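Local structure of cytosolic phospholipase A2 delta (5IZ5) at residues Lys158-Arg163 against Leu613-Asp618; Phe494-Ala499 against Ser638-Lys643. The protein hydrolyses glycerophospholipids at the sn-2 position in a calcium-dependent manner, preferring linoleic acid there, and associates with membranes through its N-terminal C2 domain. The protein carries 3 engineered substitutions. All coordinates share one frame; numbering follows the deposited sequence.

Overall arrangement
From the N terminus, residues 158-163 lead into strand 160-172, partway through the N-terminal C2-type region; this strand pairs with 152-156 before it. Some 330 residues later, inside the PLA2c region, residues 494-499 make the turn between strands 492-494 and 499-501 of the mixed catalytic sheet. The chain then returns to both: 613-618 pairs with 158-163 in contact 1, and 638-643 packs on 494-499 in contact 2. The two closures therefore cross rather than nest. Contact 1 adds a short PLA2c strand to the N-terminal antiparallel sheet, and contact 2 packs the loop after helix 631-634 on the hairpin turn. Their centres lie about 9 Å apart, and I160 touches P642 and Y497.

Contact 1: residues Lys158-Arg163 against Leu613-Asp618; sequences KVIVAR and LQLHQD
In R163 and Q614 alike chi1 sets CG beside the backbone N (-59° in R163); bends at chi2 and chi3 bring the arginine chain round to Q614, whose extended chain carries the amide out to it. NH1 of R163 donates to OE1 of Q614 at 2.9 Å, with the oxygen in the guanidinium plane at its edge and the two flat groups 73° apart. H616 has CG anti to its backbone N (chi1 -163°), and its ring lies beside K158, whose CA makes an off-centre CH-pi contact. CG2 of V161 reaches CD2 of the same ring at 3.7 Å. N of D618 donates to ND1 of H616 in the ring plane at 3.3 Å, which would restrain the ring's rotation and suggests an unprotonated ND1; NE2 is buried without a partner. Between these ends the backbones pair as antiparallel strands. V161 and Q614, on one face, form the hydrogen-bonded pair, V161 N to Q614 O at 2.6 Å and Q614 N back to V161 O; H616 N bonds to V159 O. I160 and L615, a non-hydrogen-bonded pair, share the opposite face, their CD1 atoms 4.0 Å apart. CD1 of L613 packs on CG2 of I160. A PLA2c strand thus joins the N-terminal C2-type sheet. E152, salt-bridged to NE of R163, would probably balance its charge, and Q614 also donates from NE2 to T57 O, satisfying both buried amide atoms.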
ATOM      1  N   LYS B 158       7.837  -0.217 -18.180  1.00 44.84           N
ATOM      2  CA  LYS B 158       7.584  -1.520 -18.819  1.00 46.05           C
ATOM      3  C   LYS B 158       6.568  -2.415 -18.096  1.00 45.13           C
ATOM      4  O   LYS B 158       6.310  -3.531 -18.546  1.00 43.72           O
ATOM      5  CB  LYS B 158       8.889  -2.283 -19.081  1.00 49.13           C
ATOM      6  CG  LYS B 158       9.888  -1.523 -19.940  1.00 50.92           C
ATOM      7  CD  LYS B 158       9.300  -1.138 -21.287  1.00 54.51           C
ATOM      8  CE  LYS B 158      10.345  -0.423 -22.135  1.00 58.53           C
ATOM      9  NZ  LYS B 158      10.335  -0.822 -23.570  1.00 61.07           N
ATOM     10  N   VAL B 159       5.984  -1.934 -16.999  1.00 45.12           N
ATOM     11  CA  VAL B 159       4.838  -2.630 -16.385  1.00 44.92           C
ATOM     12  C   VAL B 159       3.642  -1.679 -16.249  1.00 43.49           C
ATOM     13  O   VAL B 159       2.533  -2.046 -16.608  1.00 42.65           O
ATOM     14  CB  VAL B 159       5.183  -3.403 -15.080  1.00 46.01           C
ATOM     15  CG1 VAL B 159       6.682  -3.525 -14.876  1.00 47.11           C
ATOM     16  CG2 VAL B 159       4.488  -2.824 -13.863  1.00 46.45           C
ATOM     17  N   ILE B 160       3.882  -0.456 -15.786  1.00 41.63           N
ATOM     18  CA  ILE B 160       2.865   0.583 -15.739  1.00 42.59           C
ATOM     19  C   ILE B 160       3.113   1.563 -16.875  1.00 42.94           C
ATOM     20  O   ILE B 160       4.258   1.915 -17.125  1.00 42.85           O
ATOM     21  CB  ILE B 160       2.963   1.375 -14.416  1.00 42.63           C
ATOM     22  CG1 ILE B 160       2.408   0.562 -13.232  1.00 44.10           C
ATOM     23  CG2 ILE B 160       2.297   2.743 -14.511  1.00 43.45           C
ATOM     24  CD1 ILE B 160       0.952   0.162 -13.336  1.00 44.39           C
ATOM     25  N   VAL B 161       2.037   2.026 -17.510  1.00 42.22           N
ATOM     26  CA  VAL B 161       2.088   3.000 -18.597  1.00 41.90           C
ATOM     27  C   VAL B 161       1.256   4.229 -18.248  1.00 40.99           C
ATOM     28  O   VAL B 161       0.085   4.130 -17.862  1.00 41.38           O
ATOM     29  CB  VAL B 161       1.509   2.434 -19.911  1.00 43.32           C
ATOM     30  CG1 VAL B 161       1.514   3.492 -21.009  1.00 43.75           C
ATOM     31  CG2 VAL B 161       2.287   1.209 -20.364  1.00 43.57           C
ATOM     32  N   ALA B 162       1.879   5.389 -18.402  1.00 41.01           N
ATOM     33  CA  ALA B 162       1.188   6.656 -18.347  1.00 40.92           C
ATOM     34  C   ALA B 162       0.838   7.067 -19.779  1.00 43.21           C
ATOM     35  O   ALA B 162       1.724   7.323 -20.614  1.00 41.40           O
ATOM     36  CB  ALA B 162       2.067   7.690 -17.685  1.00 41.76           C
ATOM     37  N   ARG B 163      -0.460   7.102 -20.068  1.00 42.57           N
ATOM     38  CA  ARG B 163      -0.953   7.487 -21.392  1.00 41.18           C
ATOM     39  C   ARG B 163      -0.783   8.985 -21.573  1.00 40.20           C
ATOM     40  O   ARG B 163      -0.748   9.727 -20.587  1.00 38.27           O
ATOM     41  CB  ARG B 163      -2.429   7.118 -21.536  1.00 41.19           C
ATOM     42  CG  ARG B 163      -2.739   5.638 -21.350  1.00 41.82           C
ATOM     43  CD  ARG B 163      -2.073   4.784 -22.412  1.00 43.61           C
ATOM     44  NE  ARG B 163      -2.533   5.152 -23.754  1.00 43.35           N
ATOM     45  CZ  ARG B 163      -3.614   4.659 -24.365  1.00 42.16           C
ATOM     46  NH1 ARG B 163      -4.378   3.741 -23.774  1.00 42.30           N
ATOM     47  NH2 ARG B 163      -3.934   5.093 -25.579  1.00 41.91           N
ATOM     48  N   LEU B 613      -3.565   4.901 -14.327  1.00 37.80           N
ATOM     49  CA  LEU B 613      -2.434   4.318 -15.045  1.00 38.20           C
ATOM     50  C   LEU B 613      -2.843   2.969 -15.605  1.00 37.85           C
ATOM     51  O   LEU B 613      -3.727   2.297 -15.055  1.00 37.53           O
ATOM     52  CB  LEU B 613      -1.226   4.162 -14.120  1.00 39.70           C
ATOM     53  CG  LEU B 613      -0.642   5.476 -13.597  1.00 39.04           C
ATOM     54  CD1 LEU B 613       0.343   5.216 -12.470  1.00 39.85           C
ATOM     55  CD2 LEU B 613       0.005   6.266 -14.729  1.00 39.48           C
ATOM     56  N   GLN B 614      -2.197   2.569 -16.698  1.00 38.63           N
ATOM     57  CA  GLN B 614      -2.558   1.340 -17.386  1.00 39.10           C
ATOM     58  C   GLN B 614      -1.399   0.349 -17.437  1.00 40.92           C
ATOM     59  O   GLN B 614      -0.239   0.725 -17.297  1.00 40.89           O
ATOM     60  CB  GLN B 614      -3.059   1.677 -18.786  1.00 39.02           C
ATOM     61  CG  GLN B 614      -4.117   2.784 -18.785  1.00 40.80           C
ATOM     62  CD  GLN B 614      -4.741   3.033 -20.141  1.00 41.22           C
ATOM     63  OE1 GLN B 614      -4.215   2.598 -21.164  1.00 43.02           O
ATOM     64  NE2 GLN B 614      -5.877   3.734 -20.154  1.00 40.75           N
ATOM     65  N   LEU B 615      -1.721  -0.926 -17.631  1.00 43.04           N
ATOM     66  CA  LEU B 615      -0.704  -1.970 -17.651  1.00 45.11           C
ATOM     67  C   LEU B 615      -0.070  -2.074 -19.027  1.00 45.91           C
ATOM     68  O   LEU B 615      -0.764  -2.053 -20.036  1.00 47.12           O
ATOM     69  CB  LEU B 615      -1.291  -3.328 -17.244  1.00 48.02           C
ATOM     70  CG  LEU B 615      -1.644  -3.566 -15.770  1.00 49.47           C
ATOM     71  CD1 LEU B 615      -0.468  -3.228 -14.864  1.00 50.41           C
ATOM     72  CD2 LEU B 615      -2.885  -2.793 -15.347  1.00 52.49           C
ATOM     73  N   HIS B 616       1.249  -2.239 -19.053  1.00 46.95           N
ATOM     74  CA  HIS B 616       1.998  -2.403 -20.298  1.00 46.14           C
ATOM     75  C   HIS B 616       1.615  -3.736 -20.941  1.00 46.07           C
ATOM     76  O   HIS B 616       1.251  -4.684 -20.247  1.00 44.30           O
ATOM     77  CB  HIS B 616       3.502  -2.365 -20.012  1.00 46.93           C
ATOM     78  CG  HIS B 616       4.347  -2.131 -21.222  1.00 46.85           C
ATOM     79  ND1 HIS B 616       4.659  -3.127 -22.120  1.00 47.71           N
ATOM     80  CD2 HIS B 616       4.952  -1.014 -21.681  1.00 46.21           C
ATOM     81  CE1 HIS B 616       5.406  -2.633 -23.087  1.00 46.84           C
ATOM     82  NE2 HIS B 616       5.605  -1.353 -22.839  1.00 46.56           N
ATOM     83  N   GLN B 617       1.681  -3.805 -22.266  1.00 46.94           N
ATOM     84  CA  GLN B 617       1.309  -5.023 -23.004  1.00 49.87           C
ATOM     85  C   GLN B 617       2.063  -6.266 -22.527  1.00 50.58           C
ATOM     86  O   GLN B 617       1.500  -7.358 -22.471  1.00 50.24           O
ATOM     87  CB  GLN B 617       1.522  -4.818 -24.506  1.00 51.05           C
ATOM     88  CG  GLN B 617       1.237  -6.028 -25.392  1.00 53.36           C
ATOM     89  CD  GLN B 617      -0.174  -6.586 -25.258  1.00 55.15           C
ATOM     90  OE1 GLN B 617      -0.346  -7.794 -25.151  1.00 59.82           O
ATOM     91  NE2 GLN B 617      -1.181  -5.721 -25.280  1.00 54.57           N
ATOM     92  N   ASP B 618       3.323  -6.117 -22.150  1.00 52.48           N
ATOM     93  CA  ASP B 618       4.062  -7.276 -21.667  1.00 55.16           C
ATOM     94  C   ASP B 618       4.465  -7.143 -20.196  1.00 52.86           C
ATOM     95  O   ASP B 618       5.496  -7.664 -19.771  1.00 53.73           O
ATOM     96  CB  ASP B 618       5.225  -7.693 -22.603  1.00 58.95           C
ATOM     97  CG  ASP B 618       5.894  -6.530 -23.279  1.00 60.33           C
ATOM     98  OD1 ASP B 618       5.653  -6.276 -24.484  1.00 56.41           O
ATOM     99  OD2 ASP B 618       6.684  -5.881 -22.588  1.00 65.31           O
TER

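Contact 2: residues Phe494-Ala499 against Ser638-Lys643; sequences FLKYGA and SQLTPK
The hairpin between strands 492-494 and 499-501 of the PLA2c mixed sheet closes through a G1 beta bulge, in which G498 and A499 both face F494, and the loop 638-643 packs against it. Y497 gives the largest single share of the contact. Its CG is anti to the carbonyl carbon (chi1 -59°), and the ring extends toward the loop so that the phenol oxygen meets the backbone N of T641 and the side chain of L640. N of T641 donates to OH of Y497 over 3.3 Å, the N-H pointing nearly straight at the oxygen (164°). E483, on strand 482-487, ties the polar groups together: OE1 is hydrogen-bonded to OH of Y497 and forms a salt bridge with NZ of K496, while OE2 is hydrogen-bonded to OG1 of T641. D634 is a second salt-bridge partner of the lysine, whose CD lies over one face of the Y497 ring, offset toward the rim. L640 and P642 pack against the ring and its hydroxyl. CB of L640 comes within 3.8 Å of OH of Y497, CD1 of L640 sits at the ring edge, and CD of P642 approaches CZ of Y497 obliquely at 4.0 Å. A phenylalanine in place of Y497 would probably leave N of T641 without its acceptor and deprive E483 of one of its hydrogen-bonded partners in this buried setting. T641 crosses the tyrosine at about a right angle, its CB 3.9 Å from CE2 of Y497. The methyl of T641 turns to the neighbouring ring instead, CG2 lying 4.0 Å from CZ of F494.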
ATOM      1  N   PHE B 494       4.541   0.823  -4.528  1.00 36.11           N
ATOM      2  CA  PHE B 494       4.319  -0.584  -4.761  1.00 36.57           C
ATOM      3  C   PHE B 494       5.564  -1.206  -5.341  1.00 37.97           C
ATOM      4  O   PHE B 494       6.007  -0.803  -6.415  1.00 37.15           O
ATOM      5  CB  PHE B 494       3.183  -0.780  -5.781  1.00 36.30           C
ATOM      6  CG  PHE B 494       1.822  -0.497  -5.245  1.00 36.50           C
ATOM      7  CD1 PHE B 494       0.977  -1.545  -4.911  1.00 36.33           C
ATOM      8  CD2 PHE B 494       1.353   0.812  -5.121  1.00 36.46           C
ATOM      9  CE1 PHE B 494      -0.292  -1.296  -4.435  1.00 35.71           C
ATOM     10  CE2 PHE B 494       0.083   1.065  -4.642  1.00 36.55           C
ATOM     11  CZ  PHE B 494      -0.739   0.005  -4.297  1.00 36.63           C
ATOM     12  N   LEU B 495       6.093  -2.217  -4.656  1.00 39.03           N
ATOM     13  CA  LEU B 495       7.220  -2.987  -5.175  1.00 39.90           C
ATOM     14  C   LEU B 495       6.853  -3.694  -6.502  1.00 40.26           C
ATOM     15  O   LEU B 495       7.621  -3.687  -7.453  1.00 41.02           O
ATOM     16  CB  LEU B 495       7.702  -3.997  -4.121  1.00 41.82           C
ATOM     17  CG  LEU B 495       8.237  -3.422  -2.797  1.00 44.37           C
ATOM     18  CD1 LEU B 495       8.528  -4.531  -1.789  1.00 46.10           C
ATOM     19  CD2 LEU B 495       9.475  -2.565  -3.016  1.00 44.74           C
ATOM     20  N   LYS B 496       5.654  -4.258  -6.578  1.00 40.84           N
ATOM     21  CA  LYS B 496       5.204  -4.971  -7.782  1.00 40.88           C
ATOM     22  C   LYS B 496       5.115  -4.087  -9.048  1.00 40.46           C
ATOM     23  O   LYS B 496       5.456  -4.531 -10.150  1.00 40.40           O
ATOM     24  CB  LYS B 496       3.835  -5.612  -7.511  1.00 43.28           C
ATOM     25  CG  LYS B 496       3.269  -6.517  -8.609  1.00 45.99           C
ATOM     26  CD  LYS B 496       1.734  -6.467  -8.648  1.00 47.80           C
ATOM     27  CE  LYS B 496       1.081  -7.348  -7.614  1.00 47.68           C
ATOM     28  NZ  LYS B 496      -0.344  -7.572  -7.968  1.00 48.19           N
ATOM     29  N   TYR B 497       4.667  -2.843  -8.898  1.00 38.66           N
ATOM     30  CA  TYR B 497       4.402  -1.973 -10.060  1.00 39.01           C
ATOM     31  C   TYR B 497       5.523  -0.962 -10.345  1.00 38.77           C
ATOM     32  O   TYR B 497       5.490  -0.248 -11.364  1.00 38.93           O
ATOM     33  CB  TYR B 497       3.086  -1.214  -9.874  1.00 38.88           C
ATOM     34  CG  TYR B 497       1.855  -2.072  -9.687  1.00 37.24           C
ATOM     35  CD1 TYR B 497       1.324  -2.805 -10.735  1.00 38.12           C
ATOM     36  CD2 TYR B 497       1.203  -2.117  -8.469  1.00 37.39           C
ATOM     37  CE1 TYR B 497       0.189  -3.587 -10.561  1.00 36.96           C
ATOM     38  CE2 TYR B 497       0.069  -2.881  -8.282  1.00 36.53           C
ATOM     39  CZ  TYR B 497      -0.436  -3.616  -9.333  1.00 37.21           C
ATOM     40  OH  TYR B 497      -1.563  -4.380  -9.154  1.00 36.12           O
ATOM     41  N   GLY B 498       6.507  -0.890  -9.447  1.00 38.38           N
ATOM     42  CA  GLY B 498       7.611   0.046  -9.604  1.00 38.35           C
ATOM     43  C   GLY B 498       7.142   1.489  -9.684  1.00 37.29           C
ATOM     44  O   GLY B 498       7.575   2.245 -10.548  1.00 38.33           O
ATOM     45  N   ALA B 499       6.268   1.867  -8.761  1.00 35.52           N
ATOM     46  CA  ALA B 499       5.592   3.158  -8.824  1.00 35.78           C
ATOM     47  C   ALA B 499       5.498   3.750  -7.432  1.00 34.13           C
ATOM     48  O   ALA B 499       4.973   3.121  -6.520  1.00 35.73           O
ATOM     49  CB  ALA B 499       4.211   2.993  -9.438  1.00 36.13           C
ATOM     50  N   SER B 638      -7.164  -6.108 -16.313  1.00 61.97           N
ATOM     51  CA  SER B 638      -8.291  -5.221 -16.007  1.00 61.23           C
ATOM     52  C   SER B 638      -8.707  -5.264 -14.528  1.00 61.08           C
ATOM     53  O   SER B 638      -9.358  -4.336 -14.054  1.00 60.93           O
ATOM     54  CB  SER B 638      -9.486  -5.528 -16.916  1.00 61.01           C
ATOM     55  OG  SER B 638      -9.798  -6.908 -16.904  1.00 61.63           O
ATOM     56  N   GLN B 639      -8.321  -6.319 -13.805  1.00 59.09           N
ATOM     57  CA  GLN B 639      -8.631  -6.449 -12.375  1.00 57.92           C
ATOM     58  C   GLN B 639      -7.475  -6.055 -11.445  1.00 54.88           C
ATOM     59  O   GLN B 639      -7.542  -6.322 -10.248  1.00 52.79           O
ATOM     60  CB  GLN B 639      -9.053  -7.884 -12.049  1.00 62.03           C
ATOM     61  CG  GLN B 639      -9.967  -8.524 -13.086  1.00 68.11           C
ATOM     62  CD  GLN B 639     -10.465  -9.897 -12.657  1.00 72.70           C
ATOM     63  OE1 GLN B 639      -9.670 -10.794 -12.355  1.00 74.63           O
ATOM     64  NE2 GLN B 639     -11.786 -10.071 -12.630  1.00 75.65           N
ATOM     65  N   LEU B 640      -6.429  -5.424 -11.976  1.00 48.92           N
ATOM     66  CA  LEU B 640      -5.298  -5.005 -11.137  1.00 45.53           C
ATOM     67  C   LEU B 640      -5.527  -3.646 -10.472  1.00 42.38           C
ATOM     68  O   LEU B 640      -6.515  -2.978 -10.749  1.00 40.53           O
ATOM     69  CB  LEU B 640      -3.999  -5.017 -11.951  1.00 44.75           C
ATOM     70  CG  LEU B 640      -3.495  -6.410 -12.354  1.00 45.25           C
ATOM     71  CD1 LEU B 640      -2.108  -6.324 -12.965  1.00 45.63           C
ATOM     72  CD2 LEU B 640      -3.477  -7.373 -11.177  1.00 46.47           C
ATOM     73  N   THR B 641      -4.600  -3.239  -9.602  1.00 41.03           N
ATOM     74  CA  THR B 641      -4.788  -2.049  -8.762  1.00 39.60           C
ATOM     75  C   THR B 641      -4.832  -0.679  -9.481  1.00 40.86           C
ATOM     76  O   THR B 641      -5.522   0.233  -9.000  1.00 38.93           O
ATOM     77  CB  THR B 641      -3.726  -2.009  -7.627  1.00 38.76           C
ATOM     78  OG1 THR B 641      -3.869  -3.173  -6.803  1.00 40.12           O
ATOM     79  CG2 THR B 641      -3.860  -0.774  -6.745  1.00 38.01           C
ATOM     80  N   PRO B 642      -4.108  -0.516 -10.609  1.00 40.02           N
ATOM     81  CA  PRO B 642      -4.066   0.806 -11.244  1.00 42.88           C
ATOM     82  C   PRO B 642      -5.437   1.421 -11.516  1.00 44.62           C
ATOM     83  O   PRO B 642      -5.594   2.629 -11.384  1.00 46.06           O
ATOM     84  CB  PRO B 642      -3.320   0.532 -12.553  1.00 40.80           C
ATOM     85  CG  PRO B 642      -2.387  -0.565 -12.194  1.00 41.24           C
ATOM     86  CD  PRO B 642      -3.196  -1.456 -11.285  1.00 41.03           C
ATOM     87  N   LYS B 643      -6.422   0.595 -11.848  1.00 46.20           N
ATOM     88  CA  LYS B 643      -7.756   1.096 -12.149  1.00 48.86           C
ATOM     89  C   LYS B 643      -8.622   1.430 -10.928  1.00 48.50           C
ATOM     90  O   LYS B 643      -9.709   1.975 -11.100  1.00 47.96           O
ATOM     91  CB  LYS B 643      -8.449   0.202 -13.184  1.00 51.08           C
ATOM     92  CG  LYS B 643      -9.796  -0.412 -12.860  1.00 56.09           C
ATOM     93  CD  LYS B 643      -9.682  -1.714 -12.091  1.00 58.58           C
ATOM     94  CE  LYS B 643     -11.061  -2.235 -11.721  1.00 62.19           C
ATOM     95  NZ  LYS B 643     -10.977  -3.436 -10.846  1.00 65.59           N
TER